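Local coordinates for protein ACDH-11, isoform b (Caenorhabditis elegans, PDB 4Y9J) that belongs to the acyl-CoA dehydrogenase family of flavoproteins and holds flavin-adenine dinucleotide together with a second large bound ligand, at residues Asn26-Asp31 with Ala52-Phe57; Leu395-Pro400 with Leu457-Gly462; Leu402-Gly407 with Gly447-Leu452. All blocks are in the same frame, centred on the assembly; numbering follows the deposited sequence.

Interaction 1 of 3, residues Asn26-Asp31 with Ala52-Phe57; sequences NPYKDD and ADLSKF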
loop_
_atom_site.group_PDB
_atom_site.type_symbol
_atom_site.label_atom_id
_atom_site.label_comp_id
_atom_site.label_asym_id
_atom_site.label_seq_id
_atom_site.Cartn_x
_atom_site.Cartn_y
_atom_site.Cartn_z
ATOM N N ASN B 26 -20.906 26.995 -7.471
ATOM C CA ASN B 26 -21.167 26.800 -8.914
ATOM C C ASN B 26 -20.158 27.634 -9.688
ATOM O O ASN B 26 -20.204 28.870 -9.569
ATOM C CB ASN B 26 -22.593 27.266 -9.243
ATOM C CG ASN B 26 -22.950 27.089 -10.728
ATOM O OD1 ASN B 26 -22.203 27.497 -11.603
ATOM N ND2 ASN B 26 -24.081 26.501 -10.990
ATOM N N PRO B 27 -19.240 26.997 -10.461
ATOM C CA PRO B 27 -18.156 27.746 -11.051
ATOM C C PRO B 27 -18.544 28.648 -12.232
ATOM O O PRO B 27 -17.751 29.470 -12.632
ATOM C CB PRO B 27 -17.170 26.670 -11.450
ATOM C CG PRO B 27 -17.993 25.479 -11.701
ATOM C CD PRO B 27 -19.000 25.555 -10.636
ATOM N N TYR B 28 -19.721 28.484 -12.797
ATOM C CA TYR B 28 -20.173 29.362 -13.828
ATOM C C TYR B 28 -20.679 30.615 -13.115
ATOM O O TYR B 28 -20.232 31.699 -13.404
ATOM C CB TYR B 28 -21.297 28.742 -14.659
ATOM C CG TYR B 28 -21.660 29.680 -15.773
ATOM C CD1 TYR B 28 -20.828 29.847 -16.851
ATOM C CD2 TYR B 28 -22.750 30.521 -15.668
ATOM C CE1 TYR B 28 -21.117 30.772 -17.847
ATOM C CE2 TYR B 28 -23.022 31.459 -16.648
ATOM C CZ TYR B 28 -22.196 31.575 -17.742
ATOM O OH TYR B 28 -22.499 32.513 -18.730
ATOM N N LYS B 29 -21.569 30.466 -12.152
ATOM C CA LYS B 29 -22.156 31.608 -11.453
ATOM C C LYS B 29 -21.143 32.412 -10.644
ATOM O O LYS B 29 -21.255 33.591 -10.527
ATOM C CB LYS B 29 -23.233 31.145 -10.502
ATOM C CG LYS B 29 -24.480 30.654 -11.224
ATOM C CD LYS B 29 -25.491 30.046 -10.264
ATOM C CE LYS B 29 -26.643 29.481 -11.039
ATOM N NZ LYS B 29 -27.655 28.907 -10.129
ATOM N N ASP B 30 -20.165 31.717 -10.073
ATOM C CA ASP B 30 -19.245 32.291 -9.134
ATOM C C ASP B 30 -18.087 32.910 -9.858
ATOM O O ASP B 30 -17.317 33.658 -9.202
ATOM C CB ASP B 30 -18.746 31.189 -8.175
ATOM C CG ASP B 30 -18.015 31.749 -6.912
ATOM O OD1 ASP B 30 -18.676 32.409 -6.047
ATOM O OD2 ASP B 30 -16.799 31.492 -6.801
ATOM N N ASP B 31 -17.904 32.611 -11.156
ATOM C CA ASP B 31 -16.713 33.127 -11.854
ATOM C C ASP B 31 -16.840 34.668 -11.997
ATOM O O ASP B 31 -17.881 35.147 -12.449
ATOM C CB ASP B 31 -16.490 32.497 -13.238
ATOM C CG ASP B 31 -15.079 32.778 -13.818
ATOM O OD1 ASP B 31 -14.874 33.816 -14.496
ATOM O OD2 ASP B 31 -14.172 31.926 -13.642
ATOM N N ALA B 52 -27.311 28.924 -20.121
ATOM C CA ALA B 52 -28.131 27.951 -19.375
ATOM C C ALA B 52 -27.435 26.594 -19.322
ATOM O O ALA B 52 -27.397 25.981 -18.265
ATOM C CB ALA B 52 -29.521 27.824 -19.921
ATOM N N ASP B 53 -26.810 26.166 -20.410
ATOM C CA ASP B 53 -26.079 24.904 -20.362
ATOM C C ASP B 53 -24.943 24.912 -19.324
ATOM O O ASP B 53 -24.767 23.984 -18.536
ATOM C CB ASP B 53 -25.516 24.533 -21.713
ATOM C CG ASP B 53 -24.839 23.175 -21.696
ATOM O OD1 ASP B 53 -25.499 22.122 -21.452
ATOM O OD2 ASP B 53 -23.675 23.153 -21.970
ATOM N N LEU B 54 -24.172 25.984 -19.311
ATOM C CA LEU B 54 -23.035 26.092 -18.467
ATOM C C LEU B 54 -23.414 26.227 -17.009
ATOM O O LEU B 54 -22.771 25.611 -16.139
ATOM C CB LEU B 54 -22.141 27.248 -18.902
ATOM C CG LEU B 54 -21.508 27.066 -20.281
ATOM C CD1 LEU B 54 -20.811 28.384 -20.588
ATOM C CD2 LEU B 54 -20.486 25.924 -20.307
ATOM N N SER B 55 -24.456 26.993 -16.738
ATOM C CA SER B 55 -24.927 27.146 -15.396
ATOM C C SER B 55 -25.420 25.803 -14.798
ATOM O O SER B 55 -25.089 25.478 -13.638
ATOM C CB SER B 55 -26.027 28.192 -15.327
ATOM O OG SER B 55 -26.287 28.455 -13.962
ATOM N N LYS B 56 -26.149 25.029 -15.598
ATOM C CA LYS B 56 -26.626 23.704 -15.212
ATOM C C LYS B 56 -25.435 22.797 -14.992
ATOM O O LYS B 56 -25.351 22.130 -13.945
ATOM C CB LYS B 56 -27.614 23.146 -16.247
ATOM C CG LYS B 56 -28.043 21.686 -16.000
ATOM C CD LYS B 56 -29.192 21.276 -16.918
ATOM C CE LYS B 56 -29.423 19.779 -16.828
ATOM N NZ LYS B 56 -29.929 19.259 -18.119
ATOM N N PHE B 57 -24.463 22.837 -15.903
ATOM C CA PHE B 57 -23.258 22.045 -15.722
ATOM C C PHE B 57 -22.498 22.397 -14.471
ATOM O O PHE B 57 -21.910 21.521 -13.814
ATOM C CB PHE B 57 -22.384 22.153 -16.976
ATOM C CG PHE B 57 -21.219 21.222 -17.017
ATOM C CD1 PHE B 57 -21.382 19.830 -16.872
ATOM C CD2 PHE B 57 -19.962 21.709 -17.224
ATOM C CE1 PHE B 57 -20.306 18.998 -16.930
ATOM C CE2 PHE B 57 -18.854 20.889 -17.272
ATOM C CZ PHE B 57 -19.026 19.516 -17.098
HETATM O O HOH W 1 -28.119 26.846 -12.574
#
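Y28 lies with its ring and CB against L54 and S55 of helix 44-74; CG is anti to the backbone N (chi1 -176°), which sets it beside CB of L54 and N of S55. CD1 of Y28 meets CB of L54 at 3.6 Å, CE1 of Y28 comes equally near CD1 of L54, and the two side chains cross at about a right angle. CD2 of Y28 rests on CB of S55 at 4.0 Å. This side is buried: L34 and L38 of helix 34-41 also pack on the Y28 side chain, and its OH is hydrogen-bonded to D35. Next to it, ND2 of N26 donates to the backbone O of S55 (3.0 Å, 161°), in the carbonyl plane and on a lone pair, and bonds D59 as well. OD1 of N26 turns back to accept from N of Y28 at 2.9 Å and from N of K29, an Asx turn and Asx motif. Toward solvent the contact loosens: the exposed K29 runs out extended, its CE 3.1 Å from OG of S55, and a water bonded to that OG (2.8 Å) takes a weak bond from NZ of K29. One amide thus shapes its own turn and ties it to the helix in this AidB-like N-terminal region.

Interaction 2 of 3, residues Leu395-Pro400 with Leu457-Gly462; sequences LRLITP and LRVFSG. With UCC (S-{(3S,5R,9R)-1-[(2R,3S,4R,5R)-5-(6-amino-9H-purin-9-yl)-4-hydroxy-3-(phosphonooxy)tetrahydrofuran-2-yl]-3,5,9-trihydroxy-8,8-dimethyl-3,5-dioxido-10,14-dioxo-2,4,6-trioxa-11,15-diaza-3lambda~5~,5lambda~5~-diphosphaheptadecan-17-yl} undecanethioate), chain F.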
loop_
_atom_site.group_PDB
_atom_site.type_symbol
_atom_site.label_atom_id
_atom_site.label_comp_id
_atom_site.label_asym_id
_atom_site.label_seq_id
_atom_site.Cartn_x
_atom_site.Cartn_y
_atom_site.Cartn_z
ATOM N N LEU B 395 -4.403 33.420 -34.946
ATOM C CA LEU B 395 -4.662 32.060 -34.424
ATOM C C LEU B 395 -3.379 31.278 -34.322
ATOM O O LEU B 395 -3.134 30.628 -33.320
ATOM C CB LEU B 395 -5.621 31.275 -35.324
ATOM C CG LEU B 395 -5.982 29.833 -34.960
ATOM C CD1 LEU B 395 -6.430 29.628 -33.505
ATOM C CD2 LEU B 395 -7.011 29.321 -35.952
ATOM N N ARG B 396 -2.528 31.377 -35.329
ATOM C CA ARG B 396 -1.292 30.584 -35.328
ATOM C C ARG B 396 -0.310 31.063 -34.272
ATOM O O ARG B 396 0.376 30.233 -33.621
ATOM C CB ARG B 396 -0.637 30.619 -36.718
ATOM C CG ARG B 396 0.692 29.853 -36.765
ATOM C CD ARG B 396 0.591 28.344 -36.602
ATOM N NE ARG B 396 1.898 27.692 -36.609
ATOM C CZ ARG B 396 2.613 27.372 -35.513
ATOM N NH1 ARG B 396 2.145 27.577 -34.270
ATOM N NH2 ARG B 396 3.811 26.805 -35.675
ATOM N N LEU B 397 -0.301 32.380 -34.066
ATOM C CA LEU B 397 0.565 33.029 -33.075
ATOM C C LEU B 397 0.074 32.814 -31.628
ATOM O O LEU B 397 0.873 32.495 -30.718
ATOM C CB LEU B 397 0.633 34.526 -33.332
ATOM C CG LEU B 397 1.400 35.301 -32.276
ATOM C CD1 LEU B 397 2.849 34.817 -32.283
ATOM C CD2 LEU B 397 1.288 36.799 -32.497
ATOM N N ILE B 398 -1.220 33.025 -31.402
ATOM C CA ILE B 398 -1.784 32.979 -30.057
ATOM C C ILE B 398 -1.710 31.617 -29.354
ATOM O O ILE B 398 -1.590 31.558 -28.158
ATOM C CB ILE B 398 -3.201 33.564 -30.011
ATOM C CG1 ILE B 398 -3.536 34.031 -28.596
ATOM C CG2 ILE B 398 -4.230 32.561 -30.476
ATOM C CD1 ILE B 398 -4.860 34.739 -28.519
ATOM N N THR B 399 -1.758 30.532 -30.104
ATOM C CA THR B 399 -1.870 29.236 -29.545
ATOM C C THR B 399 -0.639 28.917 -28.688
ATOM O O THR B 399 -0.784 28.599 -27.478
ATOM C CB THR B 399 -2.126 28.214 -30.669
ATOM O OG1 THR B 399 -3.445 28.417 -31.126
ATOM C CG2 THR B 399 -2.088 26.851 -30.108
ATOM N N PRO B 400 0.586 29.090 -29.251
ATOM C CA PRO B 400 1.729 28.798 -28.367
ATOM C C PRO B 400 1.964 29.851 -27.275
ATOM O O PRO B 400 2.415 29.486 -26.172
ATOM C CB PRO B 400 2.912 28.768 -29.336
ATOM C CG PRO B 400 2.473 29.622 -30.530
ATOM C CD PRO B 400 1.018 29.263 -30.648
ATOM N N LEU B 457 8.837 31.787 -32.441
ATOM C CA LEU B 457 9.832 32.207 -33.429
ATOM C C LEU B 457 9.650 31.487 -34.791
ATOM O O LEU B 457 9.808 32.092 -35.846
ATOM C CB LEU B 457 11.249 32.015 -32.895
ATOM C CG LEU B 457 11.605 32.869 -31.673
ATOM C CD1 LEU B 457 13.096 32.693 -31.458
ATOM C CD2 LEU B 457 11.257 34.364 -31.827
ATOM N N ARG B 458 9.322 30.200 -34.794
ATOM C CA ARG B 458 8.979 29.552 -36.056
ATOM C C ARG B 458 7.804 30.298 -36.731
ATOM O O ARG B 458 7.784 30.462 -37.987
ATOM C CB ARG B 458 8.630 28.093 -35.787
ATOM C CG ARG B 458 8.036 27.326 -36.983
ATOM C CD ARG B 458 7.344 26.053 -36.474
ATOM N NE ARG B 458 8.320 25.031 -36.134
ATOM C CZ ARG B 458 8.577 24.539 -34.916
ATOM N NH1 ARG B 458 7.901 24.909 -33.819
ATOM N NH2 ARG B 458 9.538 23.628 -34.807
ATOM N N VAL B 459 6.826 30.749 -35.932
ATOM C CA VAL B 459 5.698 31.530 -36.471
ATOM C C VAL B 459 6.164 32.757 -37.237
ATOM O O VAL B 459 5.684 33.031 -38.362
ATOM C CB VAL B 459 4.615 31.865 -35.420
ATOM C CG1 VAL B 459 3.494 32.674 -36.090
ATOM C CG2 VAL B 459 4.018 30.582 -34.909
ATOM N N PHE B 460 7.091 33.501 -36.666
ATOM C CA PHE B 460 7.669 34.719 -37.340
ATOM C C PHE B 460 8.566 34.436 -38.565
ATOM O O PHE B 460 8.658 35.223 -39.501
ATOM C CB PHE B 460 8.425 35.540 -36.318
ATOM C CG PHE B 460 7.526 36.220 -35.315
ATOM C CD1 PHE B 460 6.657 37.201 -35.711
ATOM C CD2 PHE B 460 7.576 35.926 -33.996
ATOM C CE1 PHE B 460 5.850 37.862 -34.796
ATOM C CE2 PHE B 460 6.783 36.595 -33.084
ATOM C CZ PHE B 460 5.900 37.532 -33.480
ATOM N N SER B 461 9.122 33.239 -38.600
ATOM C CA SER B 461 10.070 32.808 -39.617
ATOM C C SER B 461 9.558 32.410 -40.994
ATOM O O SER B 461 10.343 32.375 -41.914
ATOM C CB SER B 461 10.842 31.619 -39.042
ATOM O OG SER B 461 11.592 32.088 -37.947
ATOM N N GLY B 462 8.308 32.006 -41.135
ATOM C CA GLY B 462 7.855 31.572 -42.459
ATOM C C GLY B 462 8.172 32.729 -43.381
ATOM O O GLY B 462 9.069 32.640 -44.251
HETATM O OA1 UCC F . 2.692 15.792 -24.060
HETATM C CA1 UCC F . 1.809 15.113 -24.713
HETATM C CA2 UCC F . 0.450 14.594 -24.228
HETATM C CA3 UCC F . -0.158 15.156 -22.982
HETATM C CA4 UCC F . -1.699 15.385 -23.136
HETATM C CA5 UCC F . -1.993 16.891 -23.134
HETATM C CA6 UCC F . -3.193 17.211 -22.313
HETATM C CA7 UCC F . -3.490 18.702 -22.307
HETATM C CA8 UCC F . -4.784 18.629 -21.600
HETATM C CA9 UCC F . -5.079 19.517 -20.516
HETATM C C10 UCC F . -5.221 18.854 -19.220
HETATM C C11 UCC F . -4.079 19.481 -18.434
HETATM S S UCC F . 1.965 14.580 -26.291
HETATM C CP1 UCC F . 3.605 15.097 -26.927
HETATM C CP2 UCC F . 3.831 16.576 -26.987
HETATM N NP1 UCC F . 5.035 16.933 -27.765
HETATM C CP3 UCC F . 5.171 18.209 -28.133
HETATM O OP1 UCC F . 4.429 19.120 -27.766
HETATM C CP4 UCC F . 6.277 18.517 -29.120
HETATM C CP5 UCC F . 7.136 19.667 -28.573
HETATM N NP2 UCC F . 8.022 19.984 -29.686
HETATM C CP6 UCC F . 7.700 20.780 -30.705
HETATM O OP2 UCC F . 6.659 21.420 -30.757
HETATM C CP8 UCC F . 8.785 20.936 -31.751
HETATM O OP3 UCC F . 8.900 22.350 -32.096
HETATM C CPB UCC F . 8.522 20.299 -33.095
HETATM C CP7 UCC F . 7.130 20.439 -33.731
HETATM C CP9 UCC F . 8.246 18.798 -32.646
HETATM C CPA UCC F . 9.796 19.948 -33.895
HETATM O O7 UCC F . 9.426 19.287 -35.131
HETATM P P2 UCC F . 10.456 19.275 -36.381
HETATM O O21 UCC F . 9.870 18.471 -37.531
HETATM O O22 UCC F . 11.850 19.036 -35.784
HETATM O O6 UCC F . 10.459 20.863 -36.732
HETATM P P1 UCC F . 9.987 21.592 -38.068
HETATM O O11 UCC F . 10.769 21.146 -39.294
HETATM O O12 UCC F . 10.006 23.037 -37.670
HETATM O "O5'" UCC F . 8.412 21.049 -38.148
HETATM C "C5'" UCC F . 7.971 20.267 -39.285
HETATM C "C4'" UCC F . 6.710 20.868 -39.935
HETATM C "C3'" UCC F . 6.967 22.282 -40.448
HETATM O "O3'" UCC F . 6.122 22.417 -41.563
HETATM P P3 UCC F . 6.679 22.616 -43.027
HETATM O O33 UCC F . 5.412 22.595 -43.853
HETATM O O32 UCC F . 7.459 21.353 -43.311
HETATM O O31 UCC F . 7.469 23.948 -42.952
HETATM C "C2'" UCC F . 6.493 23.223 -39.350
HETATM O "O2'" UCC F . 5.945 24.460 -39.800
HETATM O "O4'" UCC F . 5.661 20.983 -38.950
HETATM C "C1'" UCC F . 5.343 22.362 -38.811
HETATM N N9 UCC F . 4.921 22.651 -37.433
HETATM C C4 UCC F . 3.768 23.253 -37.161
HETATM N N3 UCC F . 2.704 23.675 -37.886
HETATM C C8 UCC F . 5.635 22.429 -36.304
HETATM N N7 UCC F . 4.913 22.854 -35.250
HETATM C C5 UCC F . 3.746 23.364 -35.704
HETATM C C6 UCC F . 2.509 23.932 -35.106
HETATM N N6 UCC F . 2.425 24.060 -33.758
HETATM N N1 UCC F . 1.527 24.376 -35.956
HETATM C C2 UCC F . 1.639 24.244 -37.294
#
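R396 and V459 meet because the arginine, with CG anti to its backbone N, bends at chi2 (68°), which turns CD out of the extended course, while V459 has CG2 anti to its carbonyl carbon. In R458 the bend comes one bond later, at chi3 (-76°), and sets NE facing a phosphate oxygen of UCC. The guanidinium of R396 is covered on both faces: CG2 of V459 lies over the centre of one, 3.6 Å from CZ of R396, and N1 of the UCC adenine lies over the centre of the other, 3.2 Å from the same CZ. CD of R458 sits at the edge of this group, near its plane, 3.7 Å from NH2 of R396. The side chains belong to helices 389-419 and 449-461 of the all-helical C-terminal domain of the acyl-CoA dehydrogenase fold; the segments 395-400 and 457-461 of these helices run nearly antiparallel (165°), their axes 9.8 Å apart. Away from the ligand the contact is apolar: CD1 of L397 approaches CZ of F460 at 4.3 Å, and I466 and I531 from two further helices pack on both side chains. R458 works by its edge. NE and NH2 of R458 both donate to O12 of UCC, which lies in the guanidinium plane, NE at 3.0 Å. NH2 of R458 also reaches OP3 of UCC (3.1 Å), which accepts from NH1 of R458 too, and C8 of the adenine stands over one guanidinium face toward the rim. NH2 of R396 and NE of R458 are 4.9 Å apart, a like-charge pair whose repulsion is probably eased by D455, with OD1 salt-bridged to NH2 of R396 and NH1 of R458.

Interaction 3 of 3, residues Leu402-Gly407 with Gly447-Leu452; sequences LKLYAG and GTTNVL. With FAD (flavin-adenine dinucleotide), chain E.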
loop_
_atom_site.group_PDB
_atom_site.type_symbol
_atom_site.label_atom_id
_atom_site.label_comp_id
_atom_site.label_asym_id
_atom_site.label_seq_id
_atom_site.Cartn_x
_atom_site.Cartn_y
_atom_site.Cartn_z
ATOM N N LEU B 402 -0.337 31.689 -25.709
ATOM C CA LEU B 402 -1.291 31.348 -24.640
ATOM C C LEU B 402 -0.893 30.170 -23.757
ATOM O O LEU B 402 -0.845 30.269 -22.516
ATOM C CB LEU B 402 -2.648 31.096 -25.233
ATOM C CG LEU B 402 -3.729 30.561 -24.329
ATOM C CD1 LEU B 402 -4.107 31.550 -23.255
ATOM C CD2 LEU B 402 -4.970 30.188 -25.128
ATOM N N LYS B 403 -0.582 29.062 -24.415
ATOM C CA LYS B 403 -0.159 27.891 -23.704
ATOM C C LYS B 403 1.047 28.197 -22.821
ATOM O O LYS B 403 1.058 27.853 -21.612
ATOM C CB LYS B 403 0.136 26.740 -24.691
ATOM C CG LYS B 403 0.277 25.315 -24.130
ATOM C CD LYS B 403 1.393 25.086 -23.136
ATOM C CE LYS B 403 1.819 23.632 -23.089
ATOM N NZ LYS B 403 2.816 23.317 -22.061
ATOM N N LEU B 404 2.093 28.749 -23.390
ATOM C CA LEU B 404 3.318 28.896 -22.622
ATOM C C LEU B 404 3.143 29.930 -21.527
ATOM O O LEU B 404 3.713 29.801 -20.429
ATOM C CB LEU B 404 4.511 29.209 -23.504
ATOM C CG LEU B 404 4.597 30.548 -24.210
ATOM C CD1 LEU B 404 5.298 31.589 -23.331
ATOM C CD2 LEU B 404 5.317 30.424 -25.556
ATOM N N TYR B 405 2.358 30.952 -21.765
ATOM C CA TYR B 405 2.229 32.015 -20.774
ATOM C C TYR B 405 1.358 31.574 -19.569
ATOM O O TYR B 405 1.801 31.699 -18.389
ATOM C CB TYR B 405 1.728 33.330 -21.402
ATOM C CG TYR B 405 1.918 34.525 -20.430
ATOM C CD1 TYR B 405 3.178 35.019 -20.177
ATOM C CD2 TYR B 405 0.854 35.087 -19.767
ATOM C CE1 TYR B 405 3.371 36.082 -19.319
ATOM C CE2 TYR B 405 1.012 36.135 -18.912
ATOM C CZ TYR B 405 2.284 36.652 -18.703
ATOM O OH TYR B 405 2.509 37.676 -17.821
ATOM N N ALA B 406 0.145 31.063 -19.834
ATOM C CA ALA B 406 -0.701 30.566 -18.758
ATOM C C ALA B 406 0.005 29.424 -18.012
ATOM O O ALA B 406 -0.115 29.276 -16.787
ATOM C CB ALA B 406 -2.067 30.078 -19.282
ATOM N N GLY B 407 0.757 28.639 -18.780
ATOM C CA GLY B 407 1.544 27.553 -18.280
ATOM C C GLY B 407 2.515 27.951 -17.213
ATOM O O GLY B 407 2.700 27.273 -16.208
ATOM N N GLY B 447 4.775 20.594 -24.898
ATOM C CA GLY B 447 5.807 21.582 -25.195
ATOM C C GLY B 447 6.192 22.377 -23.962
ATOM O O GLY B 447 5.347 23.008 -23.348
ATOM N N THR B 448 7.461 22.393 -23.605
ATOM C CA THR B 448 7.870 23.217 -22.461
ATOM C C THR B 448 7.773 24.690 -22.808
ATOM O O THR B 448 7.642 25.104 -24.001
ATOM C CB THR B 448 9.290 22.875 -21.999
ATOM O OG1 THR B 448 10.234 23.406 -22.935
ATOM C CG2 THR B 448 9.454 21.384 -21.827
ATOM N N THR B 449 7.887 25.528 -21.791
ATOM C CA THR B 449 7.857 26.987 -21.956
ATOM C C THR B 449 8.814 27.490 -23.045
ATOM O O THR B 449 8.402 28.197 -23.971
ATOM C CB THR B 449 8.179 27.730 -20.622
ATOM O OG1 THR B 449 7.418 27.137 -19.560
ATOM C CG2 THR B 449 7.809 29.183 -20.793
ATOM N N ASN B 450 10.053 27.006 -22.979
ATOM C CA ASN B 450 11.037 27.426 -23.944
ATOM C C ASN B 450 10.810 26.873 -25.367
ATOM O O ASN B 450 11.086 27.535 -26.377
ATOM C CB ASN B 450 12.433 27.121 -23.404
ATOM C CG ASN B 450 12.838 28.113 -22.287
ATOM O OD1 ASN B 450 12.121 29.065 -22.001
ATOM N ND2 ASN B 450 13.972 27.873 -21.652
ATOM N N VAL B 451 10.386 25.641 -25.423
ATOM C CA VAL B 451 10.186 24.979 -26.705
ATOM C C VAL B 451 9.059 25.681 -27.416
ATOM O O VAL B 451 9.132 25.885 -28.611
ATOM C CB VAL B 451 9.941 23.457 -26.502
ATOM C CG1 VAL B 451 9.321 22.775 -27.727
ATOM C CG2 VAL B 451 11.243 22.770 -26.074
ATOM N N LEU B 452 8.011 26.052 -26.696
ATOM C CA LEU B 452 6.937 26.839 -27.311
ATOM C C LEU B 452 7.351 28.259 -27.641
ATOM O O LEU B 452 6.815 28.883 -28.609
ATOM C CB LEU B 452 5.666 26.816 -26.479
ATOM C CG LEU B 452 5.006 25.430 -26.396
ATOM C CD1 LEU B 452 3.684 25.526 -25.652
ATOM C CD2 LEU B 452 4.765 24.784 -27.742
HETATM P PA FAD E . 13.488 17.337 -23.068
HETATM O O1A FAD E . 13.258 17.948 -24.450
HETATM O O2A FAD E . 14.578 16.260 -22.935
HETATM O O5B FAD E . 14.006 18.477 -22.046
HETATM C C5B FAD E . 13.207 19.638 -21.849
HETATM C C4B FAD E . 14.141 20.771 -21.531
HETATM O O4B FAD E . 15.005 20.887 -22.682
HETATM C C3B FAD E . 13.454 22.078 -21.295
HETATM O O3B FAD E . 14.316 23.036 -20.573
HETATM C C2B FAD E . 13.426 22.592 -22.722
HETATM O O2B FAD E . 13.228 24.014 -22.772
HETATM C C1B FAD E . 14.837 22.186 -23.210
HETATM N N9A FAD E . 14.943 22.226 -24.680
HETATM C C8A FAD E . 14.479 21.287 -25.564
HETATM N N7A FAD E . 14.706 21.708 -26.842
HETATM C C5A FAD E . 15.368 22.905 -26.776
HETATM C C6A FAD E . 15.902 23.865 -27.745
HETATM N N6A FAD E . 15.812 23.608 -29.081
HETATM N N1A FAD E . 16.490 24.980 -27.246
HETATM C C2A FAD E . 16.557 25.233 -25.933
HETATM N N3A FAD E . 16.101 24.405 -24.993
HETATM C C4A FAD E . 15.510 23.245 -25.360
HETATM N N1 FAD E . 4.116 12.615 -24.567
HETATM C C2 FAD E . 3.355 11.917 -25.463
HETATM O O2 FAD E . 3.746 11.902 -26.659
HETATM N N3 FAD E . 2.219 11.374 -25.185
HETATM C C4 FAD E . 1.658 11.336 -23.999
HETATM O O4 FAD E . 0.599 10.783 -23.801
HETATM C C4X FAD E . 2.434 12.062 -22.930
HETATM N N5 FAD E . 1.965 11.951 -21.609
HETATM C C5X FAD E . 2.795 12.653 -20.692
HETATM C C6 FAD E . 2.318 12.624 -19.347
HETATM C C7 FAD E . 3.072 13.333 -18.353
HETATM C C7M FAD E . 2.497 13.298 -16.974
HETATM C C8 FAD E . 4.315 13.966 -18.741
HETATM C C8M FAD E . 5.147 14.699 -17.676
HETATM C C9 FAD E . 4.790 13.996 -20.048
HETATM C C9A FAD E . 4.047 13.307 -21.062
HETATM N N10 FAD E . 4.519 13.289 -22.345
HETATM C C10 FAD E . 3.713 12.621 -23.299
HETATM C "C1'" FAD E . 5.781 13.835 -22.694
HETATM C "C2'" FAD E . 5.951 15.349 -22.872
HETATM O "O2'" FAD E . 5.422 15.814 -24.098
HETATM C "C3'" FAD E . 7.440 15.671 -22.798
HETATM O "O3'" FAD E . 7.809 15.368 -21.475
HETATM C "C4'" FAD E . 7.712 17.120 -23.158
HETATM O "O4'" FAD E . 7.342 17.407 -24.507
HETATM C "C5'" FAD E . 9.180 17.480 -22.904
HETATM O "O5'" FAD E . 10.060 16.598 -23.716
HETATM P P FAD E . 11.167 15.671 -22.893
HETATM O O1P FAD E . 10.460 15.030 -21.766
HETATM O O2P FAD E . 11.908 14.855 -23.922
HETATM O O3P FAD E . 12.184 16.817 -22.319
HETATM O O HOH W 2 4.621 27.198 -19.847
#
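K403 and L404 on helix 389-419 face L452 and the start of helix 449-461, an N-capped helix in the C-terminal helical domain of the acyl-CoA dehydrogenase fold. The K403 chain leaves with CG anti to the backbone N and bends at chi2 (-61°), crossing L452 at about a right angle. CB of K403 lies 3.9 Å from CD1 of L452; CG of K403 is a little nearer that methyl, and CD of K403 is pressed to 3.4 Å from it, tighter than usual van der Waals contact. CE of K403 passes from the same methyl to the backbone O of G447, 3.6 Å away. NZ of K403 then donates to this O of G447 at 2.9 Å, tilted 19° from the carbonyl plane, and also bonds the carbonyl oxygens of T442 and W445. Three backbone oxygens therefore grip the buried ammonium group, tying down the loop that leads into the helix. Beside it, CG of L404 takes the crowded position between backbone N and carbonyl carbon (chi1 68°), and CD2 of L404 packs on CB of L452 at 3.7 Å. A water donates to both the O of L404 and OG1 of T449 (2.8 Å to OG1), while the same OG1 is also hydrogen-bonded to E419 of the second subunit. Toward the adenosine half of FAD, CG2 of V451 touches the adenine at C8A. T448 is the N-cap: OG1 of T448 accepts a weak bond from N of V451 and lies 3.1 Å from FAD O2B, hydrogen-bonded to that ribose hydroxyl.

How the interactions relate
Interactions 2 and 3 join the same two helices, 389-419 and 449-461, at successive levels; their centres are 12 Å apart, and they touch where CB of P400 packs 4.0 Å from O of L452. Along the chain, interaction 3 falls between the two segments of interaction 2. Together they span two ligands: interaction 2 holds the adenine of UCC and, through R458, its diphosphate and OP3, whereas interaction 3 borders FAD through T448, N450 and V451 and still touches UCC at G447 and V451. Interaction 1 stands apart in the N-terminal region, its centre 33 Å from that of interaction 2 and 28 Å from that of interaction 3. Both interactions 1 and 3 touch the second subunit.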